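Local atomic coordinates of protein (hdlp (histone deacetylase-like protein)) (Aquifex aeolicus, PDB entry 1C3P), a protein that binds zinc and the inhibitors TSA and SAHA and, as a bacterial homologue of the eukaryotic histone deacetylases, probably acts as a deacetylase. Residues E71-Q76 and V95-F100; G102-T107 and C142-P147. One frame throughout, in Å; residues are numbered along the deposited sequence.

Contact 1. Residues E71-Q76 and V95-F100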
loop_
_atom_site.group_PDB
_atom_site.type_symbol
_atom_site.label_atom_id
_atom_site.label_comp_id
_atom_site.label_asym_id
_atom_site.label_seq_id
_atom_site.Cartn_x
_atom_site.Cartn_y
_atom_site.Cartn_z
ATOM N N GLU A 71 15.784 16.907 -10.596
ATOM C CA GLU A 71 16.303 18.267 -10.501
ATOM C C GLU A 71 15.780 18.956 -9.243
ATOM O O GLU A 71 16.538 19.599 -8.506
ATOM C CB GLU A 71 15.892 19.073 -11.733
ATOM C CG GLU A 71 16.394 20.493 -11.713
ATOM C CD GLU A 71 17.860 20.615 -12.103
ATOM O OE1 GLU A 71 18.321 21.761 -12.313
ATOM O OE2 GLU A 71 18.546 19.577 -12.208
ATOM N N ALA A 72 14.484 18.822 -8.983
ATOM C CA ALA A 72 13.901 19.442 -7.799
ATOM C C ALA A 72 14.573 18.942 -6.526
ATOM O O ALA A 72 14.899 19.726 -5.628
ATOM C CB ALA A 72 12.410 19.142 -7.726
ATOM N N GLU A 73 14.785 17.631 -6.436
ATOM C CA GLU A 73 15.394 17.093 -5.235
ATOM C C GLU A 73 16.842 17.512 -4.987
ATOM O O GLU A 73 17.179 17.978 -3.890
ATOM C CB GLU A 73 15.326 15.572 -5.250
ATOM C CG GLU A 73 15.945 14.950 -4.025
ATOM C CD GLU A 73 15.973 13.438 -4.099
ATOM O OE1 GLU A 73 14.926 12.809 -3.850
ATOM O OE2 GLU A 73 17.047 12.882 -4.422
ATOM N N ARG A 74 17.705 17.360 -5.985
ATOM C CA ARG A 74 19.104 17.682 -5.741
ATOM C C ARG A 74 19.389 19.163 -5.577
ATOM O O ARG A 74 20.321 19.535 -4.873
ATOM C CB ARG A 74 20.021 17.076 -6.825
ATOM C CG ARG A 74 19.871 17.633 -8.216
ATOM C CD ARG A 74 20.787 16.885 -9.194
ATOM N NE ARG A 74 20.885 17.688 -10.397
ATOM C CZ ARG A 74 21.757 18.675 -10.575
ATOM N NH1 ARG A 74 22.638 18.985 -9.624
ATOM N NH2 ARG A 74 21.680 19.418 -11.679
ATOM N N CYS A 75 18.599 20.009 -6.223
ATOM C CA CYS A 75 18.806 21.456 -6.098
ATOM C C CYS A 75 17.895 22.015 -5.003
ATOM O O CYS A 75 17.921 23.213 -4.693
ATOM C CB CYS A 75 18.526 22.153 -7.432
ATOM S SG CYS A 75 19.671 21.711 -8.766
ATOM N N GLN A 76 17.087 21.128 -4.432
ATOM C CA GLN A 76 16.162 21.459 -3.357
ATOM C C GLN A 76 15.321 22.684 -3.726
ATOM O O GLN A 76 15.380 23.727 -3.074
ATOM C CB GLN A 76 16.964 21.691 -2.068
ATOM C CG GLN A 76 16.155 21.457 -0.815
ATOM C CD GLN A 76 15.708 20.017 -0.698
ATOM O OE1 GLN A 76 15.161 19.454 -1.641
ATOM N NE2 GLN A 76 15.920 19.419 0.461
ATOM N N VAL A 95 8.985 19.272 -1.614
ATOM C CA VAL A 95 10.340 18.999 -2.055
ATOM C C VAL A 95 11.042 18.327 -0.859
ATOM O O VAL A 95 10.972 18.834 0.257
ATOM C CB VAL A 95 11.074 20.312 -2.406
ATOM C CG1 VAL A 95 12.571 20.060 -2.573
ATOM C CG2 VAL A 95 10.506 20.881 -3.700
ATOM N N SER A 96 11.668 17.173 -1.078
ATOM C CA SER A 96 12.417 16.469 -0.023
ATOM C C SER A 96 13.207 15.329 -0.673
ATOM O O SER A 96 13.018 15.043 -1.862
ATOM C CB SER A 96 11.492 15.863 1.034
ATOM O OG SER A 96 11.030 14.586 0.633
ATOM N N TYR A 97 14.087 14.666 0.078
ATOM C CA TYR A 97 14.818 13.568 -0.535
ATOM C C TYR A 97 13.992 12.288 -0.664
ATOM O O TYR A 97 14.469 11.266 -1.152
ATOM C CB TYR A 97 16.149 13.311 0.175
ATOM C CG TYR A 97 17.148 14.420 -0.105
ATOM C CD1 TYR A 97 17.207 15.567 0.693
ATOM C CD2 TYR A 97 17.980 14.352 -1.222
ATOM C CE1 TYR A 97 18.076 16.622 0.381
ATOM C CE2 TYR A 97 18.852 15.399 -1.544
ATOM C CZ TYR A 97 18.894 16.527 -0.741
ATOM O OH TYR A 97 19.755 17.555 -1.071
ATOM N N ALA A 98 12.743 12.339 -0.237
ATOM C CA ALA A 98 11.889 11.182 -0.411
ATOM C C ALA A 98 11.315 11.288 -1.818
ATOM O O ALA A 98 10.932 10.290 -2.409
ATOM C CB ALA A 98 10.743 11.195 0.596
ATOM N N MET A 99 11.295 12.498 -2.370
ATOM C CA MET A 99 10.650 12.688 -3.679
ATOM C C MET A 99 11.251 11.903 -4.824
ATOM O O MET A 99 10.538 11.513 -5.748
ATOM C CB MET A 99 10.579 14.176 -4.038
ATOM C CG MET A 99 11.823 14.732 -4.685
ATOM S SD MET A 99 11.734 16.547 -4.607
ATOM C CE MET A 99 10.233 16.862 -5.595
ATOM N N PHE A 100 12.558 11.684 -4.804
ATOM C CA PHE A 100 13.137 10.871 -5.876
ATOM C C PHE A 100 14.003 9.732 -5.343
ATOM O O PHE A 100 13.832 8.583 -5.739
ATOM C CB PHE A 100 13.982 11.701 -6.842
ATOM C CG PHE A 100 14.523 10.893 -7.975
ATOM C CD1 PHE A 100 13.689 10.495 -9.019
ATOM C CD2 PHE A 100 15.843 10.430 -7.950
ATOM C CE1 PHE A 100 14.160 9.642 -10.021
ATOM C CE2 PHE A 100 16.318 9.576 -8.945
ATOM C CZ PHE A 100 15.475 9.179 -9.982
HETATM O O HOH W 1 21.393 17.704 -3.195
#
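Glu73, on the last turn of helix 63-75, reaches with its carboxylate to the capping-box start of helix 98-118, so that the end of one helix meets the beginning of the next within the alpha/beta deacetylase fold. Its CG stands anti to the backbone N (chi1 180°), and the extended chain carries the carboxylate past Tyr97. OE1 takes the backbone N-H of Phe100 at 2.8 Å, on the syn side but 32° out of the carboxylate plane, while OE2 bonds to the hydroxyl of Thr101. These two partners would favour a charged carboxylate, whereas Tyr97 O, 3.1 Å from Glu73 OE1, would probably raise its pKa. The tight part surrounds this chain: Glu73 CB sits 3.6 Å from Met99 CG, Met99 CE rests 3.8 Å from Ala72 CB, and Tyr97 CD2 of the obliquely set ring lies 3.5 Å from Glu73 CG. Ser96 OG caps Ala98 N, and Ser96 N makes a weak bond back to Met99 SD, completing the capping box. The other side is more exposed, with Tyr97 and Gln76 facing solvent where helix 63-75 ends in a Schellman motif, Gln76 having positive phi. At this outer rim one water links the segments, lying in the plane of the Tyr97 ring, 2.7 Å from Tyr97 OH and donating to Arg74 O at 2.7 Å.

Contact 2. Residues G102-T107 and C142-P147; sequences GSSLAT and CYINNP. Unlike the reference sequence in segment 142-147: Asn146 (reference Asp).
Ile144 lays its side chain against one flank of helix 98-118, its CD1 meeting Ser103 CB at 3.6 Å and its CG2 meeting Thr107 OG1 at 3.2 Å. CG1 is anti to the carbonyl carbon and CG2 anti to the backbone N (chi1 -59°), which spreads the two branches over residues one helical turn apart. Ser104 OG also borders CD1, though it bonds to Phe100 O. Thr107 crosses Ile144 at about a right angle and touches Asn146 as well, OG1 lying 3.5 Å from Asn146 CB. Its hydroxyl donates back to Ser103 O at 3.0 Å, 35° above the carbonyl plane, while Thr107 N reaches the same oxygen from the opposite face. An alanine here would probably leave a gap beside Ile144 CG2 and Asn146 CB where OG1 stood, and Ser103 O with one donor fewer. The side chain of Asn146, an aspartate in the reference sequence, is about 11 Å from that of Asp168, which binds zinc in another structure of this protein; this model holds none there. The hydroxyls spend their bonds within helix 98-118, so the two segments meet by van der Waals contact, and Asn146 OD1 adds a polar link further along that helix, at Thr110.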
loop_
_atom_site.group_PDB
_atom_site.type_symbol
_atom_site.label_atom_id
_atom_site.label_comp_id
_atom_site.label_asym_id
_atom_site.label_seq_id
_atom_site.Cartn_x
_atom_site.Cartn_y
_atom_site.Cartn_z
ATOM N N GLY A 102 14.233 8.359 -2.156
ATOM C CA GLY A 102 13.425 7.431 -1.373
ATOM C C GLY A 102 12.394 6.755 -2.264
ATOM O O GLY A 102 12.185 5.551 -2.179
ATOM N N SER A 103 11.738 7.533 -3.120
ATOM C CA SER A 103 10.740 6.955 -4.028
ATOM C C SER A 103 11.375 5.951 -4.978
ATOM O O SER A 103 10.810 4.875 -5.221
ATOM C CB SER A 103 10.030 8.056 -4.824
ATOM O OG SER A 103 9.242 8.857 -3.952
ATOM N N SER A 104 12.547 6.278 -5.515
ATOM C CA SER A 104 13.215 5.329 -6.413
ATOM C C SER A 104 13.611 4.037 -5.698
ATOM O O SER A 104 13.624 2.952 -6.280
ATOM C CB SER A 104 14.471 5.964 -7.019
ATOM O OG SER A 104 14.095 6.939 -7.966
ATOM N N LEU A 105 13.942 4.159 -4.428
ATOM C CA LEU A 105 14.346 2.997 -3.666
ATOM C C LEU A 105 13.135 2.084 -3.410
ATOM O O LEU A 105 13.226 0.861 -3.491
ATOM C CB LEU A 105 14.978 3.471 -2.355
ATOM C CG LEU A 105 15.874 2.504 -1.599
ATOM C CD1 LEU A 105 17.067 2.099 -2.500
ATOM C CD2 LEU A 105 16.362 3.193 -0.302
ATOM N N ALA A 106 11.996 2.688 -3.117
ATOM C CA ALA A 106 10.772 1.926 -2.865
ATOM C C ALA A 106 10.322 1.230 -4.146
ATOM O O ALA A 106 9.817 0.108 -4.115
ATOM C CB ALA A 106 9.657 2.875 -2.348
ATOM N N THR A 107 10.522 1.901 -5.274
ATOM C CA THR A 107 10.113 1.362 -6.579
ATOM C C THR A 107 11.048 0.253 -7.044
ATOM O O THR A 107 10.598 -0.763 -7.583
ATOM C CB THR A 107 10.032 2.503 -7.604
ATOM O OG1 THR A 107 9.062 3.453 -7.128
ATOM C CG2 THR A 107 9.638 1.989 -9.004
ATOM N N CYS A 142 2.437 10.723 -3.147
ATOM C CA CYS A 142 3.212 9.840 -4.012
ATOM C C CYS A 142 3.821 10.555 -5.219
ATOM O O CYS A 142 3.149 11.368 -5.872
ATOM C CB CYS A 142 2.321 8.695 -4.511
ATOM S SG CYS A 142 1.587 7.703 -3.194
ATOM N N TYR A 143 5.088 10.241 -5.509
ATOM C CA TYR A 143 5.794 10.827 -6.644
ATOM C C TYR A 143 6.039 9.801 -7.745
ATOM O O TYR A 143 6.067 10.150 -8.924
ATOM C CB TYR A 143 7.148 11.415 -6.238
ATOM C CG TYR A 143 7.082 12.359 -5.057
ATOM C CD1 TYR A 143 7.105 11.871 -3.751
ATOM C CD2 TYR A 143 7.001 13.741 -5.248
ATOM C CE1 TYR A 143 7.058 12.744 -2.648
ATOM C CE2 TYR A 143 6.949 14.618 -4.161
ATOM C CZ TYR A 143 6.982 14.108 -2.865
ATOM O OH TYR A 143 6.980 14.964 -1.783
ATOM N N ILE A 144 6.222 8.538 -7.363
ATOM C CA ILE A 144 6.447 7.478 -8.337
ATOM C C ILE A 144 5.444 6.371 -8.027
ATOM O O ILE A 144 5.299 5.970 -6.868
ATOM C CB ILE A 144 7.873 6.938 -8.225
ATOM C CG1 ILE A 144 8.868 8.090 -8.452
ATOM C CG2 ILE A 144 8.076 5.764 -9.178
ATOM C CD1 ILE A 144 10.348 7.693 -8.403
ATOM N N ASN A 145 4.746 5.884 -9.051
ATOM C CA ASN A 145 3.742 4.838 -8.847
ATOM C C ASN A 145 4.409 3.459 -9.034
ATOM O O ASN A 145 4.456 2.943 -10.152
ATOM C CB ASN A 145 2.611 5.031 -9.866
ATOM C CG ASN A 145 1.367 4.243 -9.507
ATOM O OD1 ASN A 145 1.428 3.039 -9.283
ATOM N ND2 ASN A 145 0.234 4.927 -9.436
ATOM N N ASN A 146 4.923 2.848 -7.964
ATOM C CA ASN A 146 5.611 1.564 -8.154
ATOM C C ASN A 146 4.645 0.470 -8.609
ATOM O O ASN A 146 5.024 -0.412 -9.374
ATOM C CB ASN A 146 6.426 1.184 -6.908
ATOM C CG ASN A 146 5.571 0.952 -5.696
ATOM O OD1 ASN A 146 5.295 -0.189 -5.350
ATOM N ND2 ASN A 146 5.122 2.036 -5.053
ATOM N N PRO A 147 3.386 0.492 -8.135
ATOM C CA PRO A 147 2.523 -0.575 -8.660
ATOM C C PRO A 147 2.428 -0.519 -10.214
ATOM O O PRO A 147 2.453 -1.564 -10.887
ATOM C CB PRO A 147 1.180 -0.281 -8.001
ATOM C CG PRO A 147 1.619 0.266 -6.632
ATOM C CD PRO A 147 2.666 1.284 -7.118
#

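From the N terminus, the chain runs down helix 63-75 into segment 71-76, passes an 18-residue connection containing the short helix 82-86, and returns at 95-100, where contact 1 closes that loop. Helix 98-118 then starts, and just after its first turn it supplies 102-107. Strand 122-125 and a long loop follow before 142-147 comes back to close contact 2. The two loops stand in series, neither nested nor crossed, with centres 13 Å apart. Helix 98-118 is common to both: Ala98 O meets Ser103 OG at 2.7 Å, and Met99 O packs on Tyr143 CB. Together they tie helix 63-75, at the periphery, through helix 98-118 to helix 146-156 deeper inside.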